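Local coordinates for sulfate transporter 4.1, chloroplastic (Arabidopsis thaliana, PDB 7LHV), which cotransports protons and sulfate across a membrane as an SLC26/SulP-family symporter and may help regulate sulfate assimilation, at residues Glu176-Leu180 / Pro324-Ala330; Val185-Cys190 / Leu372-Ile377. The contacts are given in a common frame with arbitrary orientation. Residue numbers count along the deposited sequence, not the author numbering.

Of the elements in these contacts, helix 173-194 comes first and supplies one side of both. Its early part, 176-180, enters contact 1. Its later part, 185-190, enters contact 2. The chain then runs through further helices to the loop after helix 284-300. There P324-A330 returns to the early part, and contact 1 closes a loop of 143 residues. Helix 330-358 follows, and then helix 365-381, whose segment 372-377 closes contact 2 after 181 residues. The segments alternate along the sequence, so the two loops cross. The contact centres lie 15 Å apart and their nearest atoms about 5 Å, without touching. Together the contacts tie one membrane helix to a connecting loop and to another helix.

Contact 1 (Glu176-Leu180 / Pro324-Ala330); sequences ELAIL and PRSFDHA
E176-L180 is regular alpha helix. P324-A330 approaches it as a loop, with a 3-10 turn at F327-H329 leading towards helix 330-358. Nearest CA pairs are E176-S326 (6.3 Å) and L180-P324 (6.0 Å).

Polar contacts gather on E176, whose m, t rotamer extends it to the loop. S326 OG donates a very short hydrogen bond to E176 OE1, 2.5 Å. E176 OE2 lies 3.7 Å from R325 NH2. This long salt bridge acts by charge alone, since the oxygen sits well out of the guanidinium plane.

Apolar contacts centre on L180 (t, p). Its CD1 lies over one face of the F327 ring, 4.2 Å from the centroid, a CH-pi contact. L180 CD2 packs 4.1 Å from A330 CB. L180 CD2 also comes within 3.1 Å of the polar S326 O. L177 CD2 meets H329 CB at 3.7 Å.

Within the transporter domain, this helix-loop packing is chemically mixed: a directional hydrogen bond and a charge attraction on E176, beside apolar packing on L180.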
loop_
_atom_site.group_PDB
_atom_site.type_symbol
_atom_site.label_atom_id
_atom_site.label_comp_id
_atom_site.label_asym_id
_atom_site.label_seq_id
_atom_site.Cartn_x
_atom_site.Cartn_y
_atom_site.Cartn_z
ATOM N N GLU A 176 30.310 -0.269 16.940
ATOM C CA GLU A 176 30.015 1.024 16.334
ATOM C C GLU A 176 28.786 0.942 15.442
ATOM O O GLU A 176 27.972 1.870 15.407
ATOM C CB GLU A 176 31.222 1.524 15.543
ATOM C CG GLU A 176 32.462 1.752 16.386
ATOM C CD GLU A 176 33.624 2.284 15.573
ATOM O OE1 GLU A 176 33.446 2.504 14.358
ATOM O OE2 GLU A 176 34.712 2.487 16.151
ATOM N N LEU A 177 28.635 -0.163 14.711
ATOM C CA LEU A 177 27.460 -0.335 13.868
ATOM C C LEU A 177 26.189 -0.421 14.699
ATOM O O LEU A 177 25.161 0.150 14.327
ATOM C CB LEU A 177 27.621 -1.574 12.992
ATOM C CG LEU A 177 28.462 -1.386 11.731
ATOM C CD1 LEU A 177 28.737 -2.726 11.076
ATOM C CD2 LEU A 177 27.758 -0.454 10.769
ATOM N N ALA A 178 26.235 -1.127 15.832
ATOM C CA ALA A 178 25.060 -1.215 16.694
ATOM C C ALA A 178 24.698 0.142 17.287
ATOM O O ALA A 178 23.516 0.505 17.354
ATOM C CB ALA A 178 25.297 -2.238 17.802
ATOM N N ILE A 179 25.700 0.908 17.721
ATOM C CA ILE A 179 25.433 2.229 18.285
ATOM C C ILE A 179 24.863 3.165 17.222
ATOM O O ILE A 179 23.913 3.922 17.478
ATOM C CB ILE A 179 26.709 2.797 18.926
ATOM C CG1 ILE A 179 27.124 1.936 20.118
ATOM C CG2 ILE A 179 26.496 4.226 19.362
ATOM C CD1 ILE A 179 28.529 2.192 20.590
ATOM N N LEU A 180 25.427 3.130 16.013
ATOM C CA LEU A 180 24.887 3.937 14.925
ATOM C C LEU A 180 23.471 3.510 14.572
ATOM O O LEU A 180 22.622 4.350 14.253
ATOM C CB LEU A 180 25.796 3.842 13.702
ATOM C CG LEU A 180 25.276 4.524 12.437
ATOM C CD1 LEU A 180 25.340 6.032 12.575
ATOM C CD2 LEU A 180 26.054 4.056 11.228
ATOM N N PRO A 324 28.974 8.646 17.542
ATOM C CA PRO A 324 29.302 7.563 16.607
ATOM C C PRO A 324 30.339 8.008 15.585
ATOM O O PRO A 324 30.376 9.166 15.167
ATOM C CB PRO A 324 27.958 7.248 15.942
ATOM C CG PRO A 324 26.930 7.737 16.917
ATOM C CD PRO A 324 27.534 8.949 17.557
ATOM N N ARG A 325 31.193 7.066 15.182
ATOM C CA ARG A 325 32.266 7.350 14.240
ATOM C C ARG A 325 32.150 6.591 12.925
ATOM O O ARG A 325 33.026 6.742 12.066
ATOM C CB ARG A 325 33.632 7.035 14.866
ATOM C CG ARG A 325 34.231 8.161 15.686
ATOM C CD ARG A 325 33.837 8.046 17.144
ATOM N NE ARG A 325 34.139 6.723 17.679
ATOM C CZ ARG A 325 35.323 6.358 18.153
ATOM N NH1 ARG A 325 36.347 7.196 18.175
ATOM N NH2 ARG A 325 35.485 5.121 18.615
ATOM N N SER A 326 31.108 5.790 12.735
ATOM C CA SER A 326 30.974 4.945 11.556
ATOM C C SER A 326 29.784 5.366 10.703
ATOM O O SER A 326 29.006 4.531 10.239
ATOM C CB SER A 326 30.855 3.474 11.948
ATOM O OG SER A 326 32.120 2.935 12.287
ATOM N N PHE A 327 29.641 6.673 10.474
ATOM C CA PHE A 327 28.547 7.167 9.642
ATOM C C PHE A 327 28.648 6.673 8.203
ATOM O O PHE A 327 27.659 6.751 7.465
ATOM C CB PHE A 327 28.520 8.694 9.668
ATOM C CG PHE A 327 27.722 9.264 10.799
ATOM C CD1 PHE A 327 26.352 9.421 10.685
ATOM C CD2 PHE A 327 28.337 9.643 11.977
ATOM C CE1 PHE A 327 25.614 9.947 11.723
ATOM C CE2 PHE A 327 27.605 10.171 13.020
ATOM C CZ PHE A 327 26.241 10.323 12.893
ATOM N N ASP A 328 29.814 6.165 7.795
ATOM C CA ASP A 328 30.014 5.741 6.413
ATOM C C ASP A 328 29.090 4.593 6.031
ATOM O O ASP A 328 28.724 4.455 4.857
ATOM C CB ASP A 328 31.473 5.342 6.200
ATOM C CG ASP A 328 32.418 6.528 6.272
ATOM O OD1 ASP A 328 31.986 7.652 5.934
ATOM O OD2 ASP A 328 33.590 6.335 6.665
ATOM N N HIS A 329 28.703 3.763 6.996
ATOM C CA HIS A 329 27.779 2.664 6.753
ATOM C C HIS A 329 26.331 3.051 6.998
ATOM O O HIS A 329 25.449 2.195 6.886
ATOM C CB HIS A 329 28.132 1.463 7.634
ATOM C CG HIS A 329 29.490 0.892 7.374
ATOM N ND1 HIS A 329 29.713 -0.123 6.471
ATOM C CD2 HIS A 329 30.694 1.183 7.917
ATOM C CE1 HIS A 329 30.999 -0.426 6.459
ATOM N NE2 HIS A 329 31.615 0.352 7.330
ATOM N N ALA A 330 26.070 4.319 7.322
ATOM C CA ALA A 330 24.727 4.718 7.726
ATOM C C ALA A 330 23.700 4.399 6.651
ATOM O O ALA A 330 22.605 3.922 6.962
ATOM C CB ALA A 330 24.702 6.205 8.071
#

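Contact 2 (Val185-Cys190 / Leu372-Ile377); sequences VGILEC and LGVANI
E189 reaches over the start of segment 372-377, its OE2 lying 3.2 Å from L372 CB. This is a close antiparallel helix pair built on a glycine-glycine contact between two predicted transmembrane helices of the sulfate permease domain. Both segments are regular alpha helix. Their axes approach to 7.2 Å, with a signed crossing angle of -158°.

The register is set by G186 and G373, whose CA atoms are 3.8 Å apart. G186 O lies 3.4 Å from G373 CA. A CB on G186 would clash with G373 O and I377 CG1. One on G373 would clash with C190 N and G186 O. The lack of side chains therefore lets the backbones meet. G186 CA also packs against N376 CB at 3.6 Å.

On one flank, C190 (m) places SG 3.8 Å from V374 CG2 and 4.1 Å from I377 CD1. I377 (m, t) also brings CD1 to 4.1 Å from I187 CG1. The total buried area is 346 Å².

The polar pair is E189 (m, t) with N376 (m). T341 and A344 of helix 330-358 also touch E189. N376 OD1 accepts a hydrogen bond from A387 N, leaving its amide nitrogen to face the other helix: N376 ND2 donates to E189 OE2 at 3.1 Å, with an N-H...O angle of 143°.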
loop_
_atom_site.group_PDB
_atom_site.type_symbol
_atom_site.label_atom_id
_atom_site.label_comp_id
_atom_site.label_asym_id
_atom_site.label_seq_id
_atom_site.Cartn_x
_atom_site.Cartn_y
_atom_site.Cartn_z
ATOM N N VAL A 185 17.715 4.628 14.586
ATOM C CA VAL A 185 16.386 4.239 15.039
ATOM C C VAL A 185 15.763 5.352 15.866
ATOM O O VAL A 185 14.582 5.678 15.706
ATOM C CB VAL A 185 16.453 2.916 15.822
ATOM C CG1 VAL A 185 15.197 2.725 16.646
ATOM C CG2 VAL A 185 16.642 1.754 14.873
ATOM N N GLY A 186 16.546 5.960 16.758
ATOM C CA GLY A 186 16.021 7.055 17.556
ATOM C C GLY A 186 15.611 8.248 16.717
ATOM O O GLY A 186 14.569 8.860 16.962
ATOM N N ILE A 187 16.419 8.591 15.713
ATOM C CA ILE A 187 16.079 9.712 14.840
ATOM C C ILE A 187 14.804 9.415 14.058
ATOM O O ILE A 187 13.915 10.269 13.946
ATOM C CB ILE A 187 17.258 10.047 13.910
ATOM C CG1 ILE A 187 18.269 10.931 14.640
ATOM C CG2 ILE A 187 16.774 10.735 12.650
ATOM C CD1 ILE A 187 19.575 11.089 13.908
ATOM N N LEU A 188 14.690 8.203 13.510
ATOM C CA LEU A 188 13.482 7.850 12.766
ATOM C C LEU A 188 12.255 7.862 13.664
ATOM O O LEU A 188 11.183 8.317 13.252
ATOM C CB LEU A 188 13.647 6.484 12.104
ATOM C CG LEU A 188 14.442 6.459 10.800
ATOM C CD1 LEU A 188 14.582 5.039 10.288
ATOM C CD2 LEU A 188 13.782 7.337 9.758
ATOM N N GLU A 189 12.385 7.361 14.895
ATOM C CA GLU A 189 11.259 7.365 15.822
ATOM C C GLU A 189 10.849 8.783 16.192
ATOM O O GLU A 189 9.655 9.092 16.260
ATOM C CB GLU A 189 11.610 6.571 17.077
ATOM C CG GLU A 189 11.786 5.088 16.842
ATOM C CD GLU A 189 12.009 4.331 18.127
ATOM O OE1 GLU A 189 11.872 3.093 18.129
ATOM O OE2 GLU A 189 12.326 4.983 19.142
ATOM N N CYS A 190 11.823 9.662 16.439
ATOM C CA CYS A 190 11.494 11.050 16.749
ATOM C C CYS A 190 10.810 11.730 15.572
ATOM O O CYS A 190 9.871 12.512 15.758
ATOM C CB CYS A 190 12.753 11.811 17.156
ATOM S SG CYS A 190 13.167 11.674 18.903
ATOM N N LEU A 372 10.437 7.233 22.978
ATOM C CA LEU A 372 11.314 6.135 22.577
ATOM C C LEU A 372 12.473 6.639 21.729
ATOM O O LEU A 372 13.615 6.200 21.904
ATOM C CB LEU A 372 10.531 5.072 21.811
ATOM C CG LEU A 372 9.490 4.252 22.562
ATOM C CD1 LEU A 372 8.738 3.360 21.595
ATOM C CD2 LEU A 372 10.171 3.428 23.622
ATOM N N GLY A 373 12.197 7.550 20.797
ATOM C CA GLY A 373 13.261 8.088 19.969
ATOM C C GLY A 373 14.293 8.862 20.764
ATOM O O GLY A 373 15.496 8.726 20.532
ATOM N N VAL A 374 13.839 9.687 21.708
ATOM C CA VAL A 374 14.776 10.438 22.540
ATOM C C VAL A 374 15.623 9.486 23.378
ATOM O O VAL A 374 16.843 9.666 23.513
ATOM C CB VAL A 374 14.020 11.450 23.417
ATOM C CG1 VAL A 374 14.942 12.038 24.463
ATOM C CG2 VAL A 374 13.434 12.546 22.554
ATOM N N ALA A 375 14.990 8.457 23.949
ATOM C CA ALA A 375 15.734 7.476 24.730
ATOM C C ALA A 375 16.782 6.776 23.879
ATOM O O ALA A 375 17.923 6.591 24.315
ATOM C CB ALA A 375 14.774 6.459 25.344
ATOM N N ASN A 376 16.416 6.390 22.656
ATOM C CA ASN A 376 17.367 5.721 21.775
ATOM C C ASN A 376 18.515 6.645 21.391
ATOM O O ASN A 376 19.671 6.212 21.328
ATOM C CB ASN A 376 16.651 5.207 20.531
ATOM C CG ASN A 376 16.072 3.829 20.725
ATOM O OD1 ASN A 376 16.750 2.925 21.205
ATOM N ND2 ASN A 376 14.812 3.658 20.353
ATOM N N ILE A 377 18.220 7.918 21.125
ATOM C CA ILE A 377 19.270 8.861 20.741
ATOM C C ILE A 377 20.273 9.033 21.876
ATOM O O ILE A 377 21.494 8.978 21.669
ATOM C CB ILE A 377 18.654 10.207 20.323
ATOM C CG1 ILE A 377 18.003 10.093 18.946
ATOM C CG2 ILE A 377 19.705 11.300 20.325
ATOM C CD1 ILE A 377 17.191 11.299 18.564
#